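Local coordinates for extracellular solute-binding protein (PDB 4P98) that probably captures a small solute outside the cell membrane and delivers it to an ABC transporter, as a lipoprotein of the BMP (PnrA-like) family, at residues Ser103-Ala108 and Asp119-Asp124; Ala217-Asp222 and Ala234-Val239; Leu128-Gly133 and Ile163-Lys168. One frame throughout, in Å; residues are numbered along the deposited sequence.

Contact 1 (Ser103-Ala108 and Asp119-Asp124)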
ATOM      1  N   SER A 103      -3.607  16.583  -6.895  1.00 11.86           N
ATOM      2  CA  SER A 103      -3.877  15.583  -5.864  1.00 11.79           C
ATOM      3  C   SER A 103      -2.678  15.436  -4.951  1.00 12.18           C
ATOM      4  O   SER A 103      -1.530  15.454  -5.409  1.00 13.37           O
ATOM      5  CB  SER A 103      -4.209  14.242  -6.497  1.00 11.30           C
ATOM      6  OG  SER A 103      -4.192  13.190  -5.550  1.00 11.93           O
ATOM      7  N   ALA A 104      -2.945  15.277  -3.664  1.00 12.67           N
ATOM      8  CA  ALA A 104      -1.893  15.071  -2.676  1.00 12.29           C
ATOM      9  C   ALA A 104      -2.328  13.995  -1.698  1.00 12.70           C
ATOM     10  O   ALA A 104      -3.530  13.780  -1.498  1.00 12.05           O
ATOM     11  CB  ALA A 104      -1.603  16.371  -1.941  1.00 12.60           C
ATOM     12  N   SER A 105      -1.355  13.312  -1.098  1.00 13.10           N
ATOM     13  CA  SER A 105      -1.642  12.288  -0.108  1.00 12.22           C
ATOM     14  C   SER A 105      -1.032  12.659   1.214  1.00 12.47           C
ATOM     15  O   SER A 105      -0.061  13.404   1.262  1.00 15.19           O
ATOM     16  CB  SER A 105      -1.151  10.918  -0.577  1.00 12.69           C
ATOM     17  OG  SER A 105       0.276  10.820  -0.631  1.00 12.88           O
ATOM     18  N   GLY A 106      -1.593  12.143   2.302  1.00 13.74           N
ATOM     19  CA  GLY A 106      -1.037  12.446   3.616  1.00 15.75           C
ATOM     20  C   GLY A 106      -1.826  11.836   4.742  1.00 16.15           C
ATOM     21  O   GLY A 106      -2.458  10.796   4.567  1.00 14.47           O
ATOM     22  N   ASP A 107      -1.792  12.494   5.897  1.00 18.62           N
ATOM     23  CA  ASP A 107      -2.546  12.025   7.064  1.00 20.66           C
ATOM     24  C   ASP A 107      -3.905  12.728   7.110  1.00 17.85           C
ATOM     25  O   ASP A 107      -4.220  13.525   6.217  1.00 16.94           O
ATOM     26  CB  ASP A 107      -1.729  12.174   8.359  1.00 24.86           C
ATOM     27  CG  ASP A 107      -1.439  13.610   8.739  1.00 32.15           C
ATOM     28  OD1 ASP A 107      -2.196  14.528   8.357  1.00 39.98           O
ATOM     29  OD2 ASP A 107      -0.439  13.814   9.460  1.00 42.79           O
ATOM     30  N   ALA A 108      -4.709  12.425   8.125  1.00 19.30           N
ATOM     31  CA  ALA A 108      -6.088  12.919   8.181  1.00 20.97           C
ATOM     32  C   ALA A 108      -6.145  14.442   8.229  1.00 20.33           C
ATOM     33  O   ALA A 108      -7.128  15.037   7.817  1.00 21.35           O
ATOM     34  CB  ALA A 108      -6.818  12.322   9.379  1.00 23.20           C
ATOM     35  N   ASP A 119      -7.524  17.820  -4.462  1.00 11.69           N
ATOM     36  CA  ASP A 119      -8.137  16.678  -3.777  1.00 11.53           C
ATOM     37  C   ASP A 119      -7.050  15.959  -2.967  1.00 11.85           C
ATOM     38  O   ASP A 119      -5.890  15.854  -3.396  1.00 12.32           O
ATOM     39  CB  ASP A 119      -8.737  15.684  -4.792  1.00 12.11           C
ATOM     40  CG  ASP A 119     -10.049  16.149  -5.430  1.00 11.98           C
ATOM     41  OD1 ASP A 119     -10.594  17.227  -5.081  1.00 11.25           O
ATOM     42  OD2 ASP A 119     -10.553  15.383  -6.298  1.00 11.85           O
ATOM     43  N   GLY A 120      -7.422  15.453  -1.795  1.00 12.14           N
ATOM     44  CA  GLY A 120      -6.503  14.730  -0.934  1.00 12.04           C
ATOM     45  C   GLY A 120      -6.952  13.318  -0.609  1.00 12.82           C
ATOM     46  O   GLY A 120      -8.141  12.983  -0.731  1.00 12.47           O
ATOM     47  N   TRP A 121      -6.004  12.478  -0.201  1.00 11.48           N
ATOM     48  CA  TRP A 121      -6.350  11.147   0.281  1.00 11.63           C
ATOM     49  C   TRP A 121      -5.392  10.638   1.341  1.00 11.87           C
ATOM     50  O   TRP A 121      -4.271  11.155   1.517  1.00 11.51           O
ATOM     51  CB  TRP A 121      -6.493  10.144  -0.875  1.00 11.73           C
ATOM     52  CG  TRP A 121      -5.213   9.852  -1.621  1.00 12.33           C
ATOM     53  CD1 TRP A 121      -4.692  10.564  -2.674  1.00 12.13           C
ATOM     54  CD2 TRP A 121      -4.304   8.770  -1.378  1.00 11.77           C
ATOM     55  NE1 TRP A 121      -3.513   9.984  -3.092  1.00 13.18           N
ATOM     56  CE2 TRP A 121      -3.250   8.892  -2.301  1.00 12.43           C
ATOM     57  CE3 TRP A 121      -4.274   7.716  -0.453  1.00 11.75           C
ATOM     58  CZ2 TRP A 121      -2.169   7.994  -2.335  1.00 12.75           C
ATOM     59  CZ3 TRP A 121      -3.199   6.815  -0.496  1.00 13.56           C
ATOM     60  CH2 TRP A 121      -2.167   6.965  -1.434  1.00 13.02           C
ATOM     61  N   THR A 122      -5.862   9.618   2.045  1.00 11.61           N
ATOM     62  CA  THR A 122      -5.115   9.003   3.117  1.00 13.28           C
ATOM     63  C   THR A 122      -5.477   7.510   3.222  1.00 14.05           C
ATOM     64  O   THR A 122      -6.439   7.036   2.600  1.00 11.44           O
ATOM     65  CB  THR A 122      -5.377   9.718   4.455  1.00 13.77           C
ATOM     66  OG1 THR A 122      -4.455   9.251   5.445  1.00 15.96           O
ATOM     67  CG2 THR A 122      -6.777   9.473   4.939  1.00 14.12           C
ATOM     68  N   TYR A 123      -4.668   6.787   3.994  1.00 14.84           N
ATOM     69  CA  TYR A 123      -4.933   5.412   4.380  1.00 14.36           C
ATOM     70  C   TYR A 123      -4.253   5.129   5.706  1.00 14.21           C
ATOM     71  O   TYR A 123      -3.384   5.889   6.146  1.00 13.65           O
ATOM     72  CB  TYR A 123      -4.444   4.423   3.331  1.00 15.01           C
ATOM     73  CG  TYR A 123      -2.914   4.318   3.203  1.00 16.16           C
ATOM     74  CD1 TYR A 123      -2.165   5.333   2.607  1.00 16.21           C
ATOM     75  CD2 TYR A 123      -2.236   3.192   3.656  1.00 17.94           C
ATOM     76  CE1 TYR A 123      -0.774   5.223   2.471  1.00 18.35           C
ATOM     77  CE2 TYR A 123      -0.853   3.076   3.518  1.00 19.72           C
ATOM     78  CZ  TYR A 123      -0.133   4.093   2.926  1.00 19.82           C
ATOM     79  OH  TYR A 123       1.244   3.973   2.801  1.00 20.92           O
ATOM     80  N   ASP A 124      -4.653   4.040   6.343  0.70 15.17           N
ATOM     81  CA  ASP A 124      -4.127   3.680   7.658  0.70 16.73           C
ATOM     82  C   ASP A 124      -3.216   2.457   7.516  0.70 15.62           C
ATOM     83  O   ASP A 124      -3.650   1.399   7.050  0.70 13.91           O
ATOM     84  CB  ASP A 124      -5.268   3.384   8.641  0.70 19.85           C
ATOM     85  CG  ASP A 124      -6.013   4.643   9.104  0.70 22.23           C
ATOM     86  OD1 ASP A 124      -5.440   5.752   9.122  0.70 23.61           O
ATOM     87  OD2 ASP A 124      -7.196   4.517   9.472  0.70 27.76           O
TER
HETATM   88  O   HOH W   1      -2.026  11.685  -4.821  1.00 13.31           O
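Two neighbouring parallel strands of the six-stranded sheet in one lobe of a periplasmic-binding-protein fold meet here, S103 beside D119, A104 beside G120 and S105 beside W121. Three backbone bonds join them: A104 N to D119 O, W121 N to A104 O, and G106 N to W121 O at 3.0 Å. Beyond the last pair T122 carries the pairing on with its side chain. Its OG1 lies anti to the backbone N (chi1 -170°) and donates to G106 O over 2.7 Å, in the plane of that carbonyl.

On the face that bears S103, S105 and W121, the indole lies against the neighbouring strand. S105 CB sits over one face of the five-membered ring, 3.7 Å from its centroid, and comes closest to W121 CE2, at 3.4 Å. The ring edge is held through water: W121 NE1 gives its proton to a water 2.8 Å away, which also bonds S103 OG at 2.7 Å, so the indole N-H is satisfied within the sheet face. A leucine in place of W121 would probably leave this water without its N-H partner and S105 CB without the flat surface it rests on.

S103 OG also bonds Y255 OH, and S105 OG takes the N-H of G83. Helix 249-261 and strand 268-271 reach the indole through Y255, D269 and L271, while on the other sheet face A104 packs against S87 and I90 of helix 84-94.

Contact 2 (Ala217-Asp222 and Ala234-Val239)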
ATOM      1  N   ALA A 217      14.556 -16.444   1.934  1.00 14.23           N
ATOM      2  CA  ALA A 217      14.581 -17.353   3.072  1.00 15.72           C
ATOM      3  C   ALA A 217      13.419 -18.344   3.001  1.00 16.72           C
ATOM      4  O   ALA A 217      13.567 -19.531   3.328  1.00 15.86           O
ATOM      5  CB  ALA A 217      14.526 -16.571   4.375  1.00 15.89           C
ATOM      6  N   ALA A 218      12.263 -17.837   2.595  1.00 16.68           N
ATOM      7  CA  ALA A 218      11.068 -18.654   2.434  1.00 16.36           C
ATOM      8  C   ALA A 218      11.260 -19.749   1.378  1.00 14.74           C
ATOM      9  O   ALA A 218      10.879 -20.897   1.590  1.00 15.90           O
ATOM     10  CB  ALA A 218       9.884 -17.770   2.062  1.00 15.21           C
ATOM     11  N   VAL A 219      11.834 -19.383   0.240  1.00 17.06           N
ATOM     12  CA  VAL A 219      12.107 -20.355  -0.820  1.00 18.91           C
ATOM     13  C   VAL A 219      13.041 -21.458  -0.296  1.00 17.72           C
ATOM     14  O   VAL A 219      12.820 -22.638  -0.560  1.00 17.20           O
ATOM     15  CB  VAL A 219      12.694 -19.681  -2.080  1.00 19.91           C
ATOM     16  CG1 VAL A 219      13.238 -20.714  -3.067  1.00 22.76           C
ATOM     17  CG2 VAL A 219      11.641 -18.810  -2.763  1.00 20.43           C
ATOM     18  N   ALA A 220      14.071 -21.077   0.452  1.00 16.02           N
ATOM     19  CA  ALA A 220      15.027 -22.055   0.992  1.00 16.73           C
ATOM     20  C   ALA A 220      14.339 -23.056   1.935  1.00 17.17           C
ATOM     21  O   ALA A 220      14.699 -24.244   1.981  1.00 16.27           O
ATOM     22  CB  ALA A 220      16.171 -21.337   1.705  1.00 15.58           C
ATOM     23  N   GLY A 221      13.337 -22.579   2.662  1.00 15.77           N
ATOM     24  CA  GLY A 221      12.608 -23.417   3.615  1.00 18.10           C
ATOM     25  C   GLY A 221      11.242 -23.925   3.172  1.00 18.59           C
ATOM     26  O   GLY A 221      10.526 -24.509   3.970  1.00 22.19           O
ATOM     27  N   ASP A 222      10.892 -23.712   1.910  0.70 20.79           N
ATOM     28  CA  ASP A 222       9.614 -24.164   1.351  0.70 26.41           C
ATOM     29  C   ASP A 222       8.393 -23.694   2.149  0.70 25.52           C
ATOM     30  O   ASP A 222       7.468 -24.474   2.373  0.70 27.16           O
ATOM     31  CB  ASP A 222       9.588 -25.702   1.242  0.70 31.07           C
ATOM     32  CG  ASP A 222      10.741 -26.255   0.427  0.70 36.67           C
ATOM     33  OD1 ASP A 222      10.932 -25.791  -0.715  0.70 42.55           O
ATOM     34  OD2 ASP A 222      11.446 -27.162   0.924  0.70 48.50           O
ATOM     35  N   ALA A 234      10.727 -14.601 -10.176  1.00 29.76           N
ATOM     36  CA  ALA A 234       9.688 -15.609 -10.371  1.00 30.34           C
ATOM     37  C   ALA A 234       9.642 -16.669  -9.271  1.00 26.92           C
ATOM     38  O   ALA A 234       8.563 -17.036  -8.830  1.00 31.90           O
ATOM     39  CB  ALA A 234       9.838 -16.277 -11.741  1.00 32.13           C
ATOM     40  N   ASP A 235      10.791 -17.161  -8.821  1.00 27.54           N
ATOM     41  CA  ASP A 235      10.810 -18.191  -7.772  1.00 30.04           C
ATOM     42  C   ASP A 235      10.266 -17.682  -6.457  1.00 26.62           C
ATOM     43  O   ASP A 235       9.677 -18.449  -5.687  1.00 24.51           O
ATOM     44  CB  ASP A 235      12.230 -18.739  -7.528  1.00 38.23           C
ATOM     45  CG  ASP A 235      12.696 -19.697  -8.613  1.00 45.05           C
ATOM     46  OD1 ASP A 235      12.079 -19.744  -9.701  1.00 54.83           O
ATOM     47  OD2 ASP A 235      13.706 -20.398  -8.378  1.00 58.66           O
ATOM     48  N   ILE A 236      10.494 -16.396  -6.184  1.00 26.09           N
ATOM     49  CA  ILE A 236      10.023 -15.782  -4.939  1.00 26.27           C
ATOM     50  C   ILE A 236       8.531 -15.459  -5.080  1.00 22.47           C
ATOM     51  O   ILE A 236       7.740 -15.765  -4.190  1.00 22.56           O
ATOM     52  CB  ILE A 236      10.842 -14.517  -4.553  1.00 27.45           C
ATOM     53  CG1 ILE A 236      12.173 -14.872  -3.877  1.00 33.00           C
ATOM     54  CG2 ILE A 236      10.112 -13.703  -3.502  1.00 26.88           C
ATOM     55  CD1 ILE A 236      13.092 -15.783  -4.652  1.00 36.04           C
ATOM     56  N   LYS A 237       8.151 -14.862  -6.209  1.00 22.78           N
ATOM     57  CA  LYS A 237       6.735 -14.575  -6.482  1.00 26.18           C
ATOM     58  C   LYS A 237       5.898 -15.842  -6.380  1.00 25.33           C
ATOM     59  O   LYS A 237       4.766 -15.809  -5.909  1.00 23.83           O
ATOM     60  CB  LYS A 237       6.550 -13.902  -7.850  1.00 29.91           C
ATOM     61  CG  LYS A 237       6.998 -12.443  -7.879  1.00 32.04           C
ATOM     62  CD  LYS A 237       6.392 -11.667  -9.045  1.00 36.19           C
ATOM     63  CE  LYS A 237       7.054 -12.035 -10.365  1.00 39.27           C
ATOM     64  NZ  LYS A 237       6.498 -11.248 -11.504  1.00 45.62           N
ATOM     65  N   ALA A 238       6.467 -16.971  -6.783  1.00 27.84           N
ATOM     66  CA  ALA A 238       5.754 -18.237  -6.748  1.00 26.28           C
ATOM     67  C   ALA A 238       5.350 -18.680  -5.341  1.00 23.01           C
ATOM     68  O   ALA A 238       4.440 -19.471  -5.200  1.00 24.40           O
ATOM     69  CB  ALA A 238       6.568 -19.332  -7.439  1.00 28.83           C
ATOM     70  N   VAL A 239       6.002 -18.177  -4.293  1.00 21.41           N
ATOM     71  CA  VAL A 239       5.617 -18.555  -2.935  1.00 19.98           C
ATOM     72  C   VAL A 239       4.829 -17.456  -2.197  1.00 16.29           C
ATOM     73  O   VAL A 239       4.433 -17.644  -1.068  1.00 17.03           O
ATOM     74  CB  VAL A 239       6.829 -19.021  -2.101  1.00 20.67           C
ATOM     75  CG1 VAL A 239       7.513 -20.180  -2.817  1.00 22.06           C
ATOM     76  CG2 VAL A 239       7.816 -17.881  -1.842  1.00 21.37           C
TER
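V219 sets its CG2 methyl against the carbonyl oxygen of D235 and the side chain of I236, on the side of the short helix 234-237. The two helical pieces belong to successive beta-alpha units of a parallel alpha/beta lobe: helix 212-221 leads into strand 225-226, and the helical turn 234-237 leads into strand 240-242.

One methyl carries most of the contact. V219 CG2 stands 3.5 Å from D235 O, a van der Waals touch on a carbonyl. The same methyl meets I236 CD1 at 3.9 Å and V239 CG2 at 4.0 Å, so it is bordered by a carbonyl oxygen and two apolar groups. The side chains of V219 and I236 cross at about a right angle, with CG1 and CD1 of the isoleucine both near the valine methyl. With CG1 anti to the carbonyl carbon (chi1 -80°), I236 CG1 itself comes to 4.1 Å from V219 CG2, and chi2 of 56° sets CD1 beside the same methyl.

Further toward the protein interior A218 CB makes a lighter touch on V239 CG2, at 4.4 Å. No hydrogen bond crosses between the segments, and the join rests on these few apolar contacts, with the carboxylate-bearing D235 at the exposed margin. Outside the two segments I236 touches V228, A218 touches V223, and the backbone of V239 bonds to that of T225, tying this end to the sheet.

Helix 212-221 stops just past the contact in a Schellman motif: D222 takes a positive phi of 54°, and its N makes a weak 3.3 Å bond back to V219 O.

Contact 3 (Leu128-Gly133 and Ile163-Lys168)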
ATOM      1  N   LEU A 128      -3.419  -2.272   6.392  1.00 19.40           N
ATOM      2  CA  LEU A 128      -2.605  -3.180   5.584  1.00 20.10           C
ATOM      3  C   LEU A 128      -2.126  -4.331   6.452  1.00 18.17           C
ATOM      4  O   LEU A 128      -2.185  -5.495   6.038  1.00 21.49           O
ATOM      5  CB  LEU A 128      -1.389  -2.476   4.993  1.00 22.52           C
ATOM      6  CG  LEU A 128      -1.601  -1.334   4.009  1.00 24.03           C
ATOM      7  CD1 LEU A 128      -0.240  -0.681   3.756  1.00 26.88           C
ATOM      8  CD2 LEU A 128      -2.205  -1.805   2.698  1.00 22.77           C
ATOM      9  N   GLY A 129      -1.667  -4.015   7.658  1.00 18.29           N
ATOM     10  CA  GLY A 129      -1.241  -5.040   8.596  1.00 19.58           C
ATOM     11  C   GLY A 129      -2.373  -5.992   8.937  1.00 19.88           C
ATOM     12  O   GLY A 129      -2.207  -7.213   8.885  1.00 16.69           O
ATOM     13  N   TYR A 130      -3.536  -5.421   9.254  1.00 19.01           N
ATOM     14  CA  TYR A 130      -4.695  -6.226   9.624  1.00 18.93           C
ATOM     15  C   TYR A 130      -5.068  -7.231   8.533  1.00 16.36           C
ATOM     16  O   TYR A 130      -5.314  -8.390   8.834  1.00 20.45           O
ATOM     17  CB  TYR A 130      -5.891  -5.344   9.993  1.00 18.23           C
ATOM     18  CG  TYR A 130      -6.991  -6.106  10.695  1.00 17.75           C
ATOM     19  CD1 TYR A 130      -7.006  -6.212  12.081  1.00 18.73           C
ATOM     20  CD2 TYR A 130      -7.998  -6.735   9.972  1.00 19.85           C
ATOM     21  CE1 TYR A 130      -8.012  -6.902  12.733  1.00 21.84           C
ATOM     22  CE2 TYR A 130      -9.019  -7.430  10.621  1.00 19.89           C
ATOM     23  CZ  TYR A 130      -9.017  -7.508  11.997  1.00 20.01           C
ATOM     24  OH  TYR A 130     -10.003  -8.214  12.654  1.00 23.19           O
ATOM     25  N   LEU A 131      -5.089  -6.805   7.274  1.00 15.83           N
ATOM     26  CA  LEU A 131      -5.424  -7.705   6.184  1.00 17.01           C
ATOM     27  C   LEU A 131      -4.381  -8.821   6.019  1.00 20.46           C
ATOM     28  O   LEU A 131      -4.730  -9.979   5.767  1.00 17.33           O
ATOM     29  CB  LEU A 131      -5.608  -6.932   4.881  1.00 16.90           C
ATOM     30  CG  LEU A 131      -5.971  -7.756   3.655  1.00 16.68           C
ATOM     31  CD1 LEU A 131      -7.249  -8.566   3.894  1.00 19.44           C
ATOM     32  CD2 LEU A 131      -6.103  -6.866   2.445  1.00 17.22           C
ATOM     33  N   ASP A 132      -3.105  -8.488   6.158  1.00 21.11           N
ATOM     34  CA  ASP A 132      -2.054  -9.515   6.102  1.00 22.40           C
ATOM     35  C   ASP A 132      -2.241 -10.573   7.177  1.00 18.31           C
ATOM     36  O   ASP A 132      -2.179 -11.780   6.896  1.00 22.09           O
ATOM     37  CB  ASP A 132      -0.671  -8.891   6.298  1.00 24.50           C
ATOM     38  CG  ASP A 132      -0.274  -8.004   5.176  1.00 27.99           C
ATOM     39  OD1 ASP A 132      -0.698  -8.244   4.027  1.00 31.94           O
ATOM     40  OD2 ASP A 132       0.492  -7.058   5.452  1.00 43.24           O
ATOM     41  N   GLY A 133      -2.466 -10.117   8.406  1.00 17.10           N
ATOM     42  CA  GLY A 133      -2.661 -10.993   9.547  1.00 18.36           C
ATOM     43  C   GLY A 133      -3.922 -11.833   9.420  1.00 21.66           C
ATOM     44  O   GLY A 133      -3.930 -13.016   9.769  1.00 20.01           O
ATOM     45  N   ILE A 163      -1.108  -6.632  12.106  1.00 17.80           N
ATOM     46  CA  ILE A 163      -0.909  -8.033  11.733  1.00 19.11           C
ATOM     47  C   ILE A 163      -1.344  -8.950  12.856  1.00 18.23           C
ATOM     48  O   ILE A 163      -2.071  -9.927  12.628  1.00 22.37           O
ATOM     49  CB  ILE A 163       0.572  -8.354  11.401  1.00 19.13           C
ATOM     50  CG1 ILE A 163       0.996  -7.620  10.133  1.00 19.03           C
ATOM     51  CG2 ILE A 163       0.760  -9.868  11.215  1.00 18.71           C
ATOM     52  CD1 ILE A 163       2.467  -7.779   9.807  1.00 22.30           C
ATOM     53  N   ARG A 164      -0.884  -8.634  14.061  1.00 18.34           N
ATOM     54  CA  ARG A 164      -1.169  -9.443  15.234  1.00 22.89           C
ATOM     55  C   ARG A 164      -2.679  -9.515  15.463  1.00 25.19           C
ATOM     56  O   ARG A 164      -3.228 -10.597  15.707  1.00 24.21           O
ATOM     57  CB  ARG A 164      -0.465  -8.857  16.451  1.00 24.94           C
ATOM     58  CG  ARG A 164      -0.361  -9.796  17.639  1.00 31.49           C
ATOM     59  CD  ARG A 164       0.265  -9.102  18.846  1.00 37.81           C
ATOM     60  NE  ARG A 164       1.721  -8.958  18.748  1.00 43.77           N
ATOM     61  CZ  ARG A 164       2.616  -9.844  19.202  1.00 49.63           C
ATOM     62  NH1 ARG A 164       2.227 -10.977  19.798  1.00 48.22           N
ATOM     63  NH2 ARG A 164       3.920  -9.603  19.058  1.00 48.88           N
ATOM     64  N   ALA A 165      -3.344  -8.368  15.360  1.00 24.08           N
ATOM     65  CA  ALA A 165      -4.788  -8.293  15.552  1.00 21.68           C
ATOM     66  C   ALA A 165      -5.575  -9.061  14.495  1.00 19.58           C
ATOM     67  O   ALA A 165      -6.522  -9.778  14.821  1.00 24.16           O
ATOM     68  CB  ALA A 165      -5.244  -6.836  15.607  1.00 21.27           C
ATOM     69  N   GLY A 166      -5.192  -8.915  13.233  1.00 17.59           N
ATOM     70  CA  GLY A 166      -5.814  -9.661  12.144  1.00 20.93           C
ATOM     71  C   GLY A 166      -5.663 -11.161  12.303  1.00 23.59           C
ATOM     72  O   GLY A 166      -6.610 -11.929  12.066  1.00 21.64           O
ATOM     73  N   LEU A 167      -4.465 -11.573  12.712  1.00 23.37           N
ATOM     74  CA  LEU A 167      -4.175 -12.985  12.940  1.00 23.64           C
ATOM     75  C   LEU A 167      -4.991 -13.532  14.107  1.00 23.53           C
ATOM     76  O   LEU A 167      -5.554 -14.619  14.003  1.00 23.99           O
ATOM     77  CB  LEU A 167      -2.680 -13.198  13.202  1.00 22.15           C
ATOM     78  CG  LEU A 167      -2.254 -14.647  13.484  1.00 20.74           C
ATOM     79  CD1 LEU A 167      -2.567 -15.538  12.297  1.00 19.12           C
ATOM     80  CD2 LEU A 167      -0.766 -14.668  13.797  1.00 22.55           C
ATOM     81  N   LYS A 168      -5.052 -12.779  15.205  1.00 25.82           N
ATOM     82  CA  LYS A 168      -5.828 -13.186  16.372  1.00 30.01           C
ATOM     83  C   LYS A 168      -7.313 -13.330  16.022  1.00 30.67           C
ATOM     84  O   LYS A 168      -7.974 -14.236  16.514  1.00 29.62           O
ATOM     85  CB  LYS A 168      -5.653 -12.196  17.521  1.00 31.16           C
ATOM     86  CG  LYS A 168      -6.336 -12.623  18.811  1.00 33.68           C
ATOM     87  CD  LYS A 168      -6.166 -11.572  19.887  1.00 37.57           C
ATOM     88  CE  LYS A 168      -6.958 -11.923  21.134  1.00 39.09           C
ATOM     89  NZ  LYS A 168      -6.767 -10.898  22.189  1.00 41.62           N
TER
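G133 and I163 bring their backbones together, CA to CA 4.1 Å, where segments 128-133 and 163-168 of helices 125-137 and 154-170 cross at -36°, the axes of these segments 6.3 Å apart at their closest. Glycines make this closeness possible. A CB on G133 would run into I163 O, and one on G166 into Y130 O, so neither position has room for a side chain. Backbone therefore lies on backbone, and CA-H...O contacts replace interlocking side chains: G133 CA faces I163 O at 3.3 Å, I163 CA faces G129 O at 3.2 Å, and L167 CA faces G133 O. No conventional hydrogen bond spans the pair; the N-H groups of D132, G133, L167 and K168 bond within their own helices.

Y130 closes one flank. Its CG is anti to the backbone N (chi1 -166°), and the ring lies across the second helix with G166 CA over one face, 3.7 Å from the ring centroid and 16° off its normal. Y130 CD1 lies 3.5 Å from G166 N. On the flank of I163, CG1 rests on G129 O and CG2 approaches G133 CA, while V206 and Y176 of the sheet strands also touch this side chain.

Toward solvent the contact thins out. A165, partly exposed, meets Y130 CE1 with its C at 3.7 Å and its CB at 4.0 Å, and the exposed R164 and K168 lead outward, R164 making a long, weak ion pair with E178. Y130 is covered in turn by L301 of helix 294-307 and by L312. With G129 and G133 four apart and G166 on the partner, this is a GxxxG-type helix crossing on the five-stranded parallel sheet of an alpha/beta lobe.

Overall arrangement
Along the chain the order is contact 1, contact 3, contact 2. Contact 1 belongs to the six-stranded parallel sheet of one lobe, whereas contacts 2 and 3 lie with the five-stranded parallel sheet of the other. The centres of contacts 1 and 2 are about 34 Å apart, on opposite sides of the chain's centre; the centre of contact 3 lies about 22 Å from each. Contacts 1 and 3 touch, since strand 118-123 runs straight on into helix 125-137 and Y123 CE2 packs on L128 CD1 at 3.8 Å. Contacts 2 and 3 stay about 12 Å apart at their nearest atoms. This two-lobed plan is consistent with a binding protein that holds its solute between the lobes.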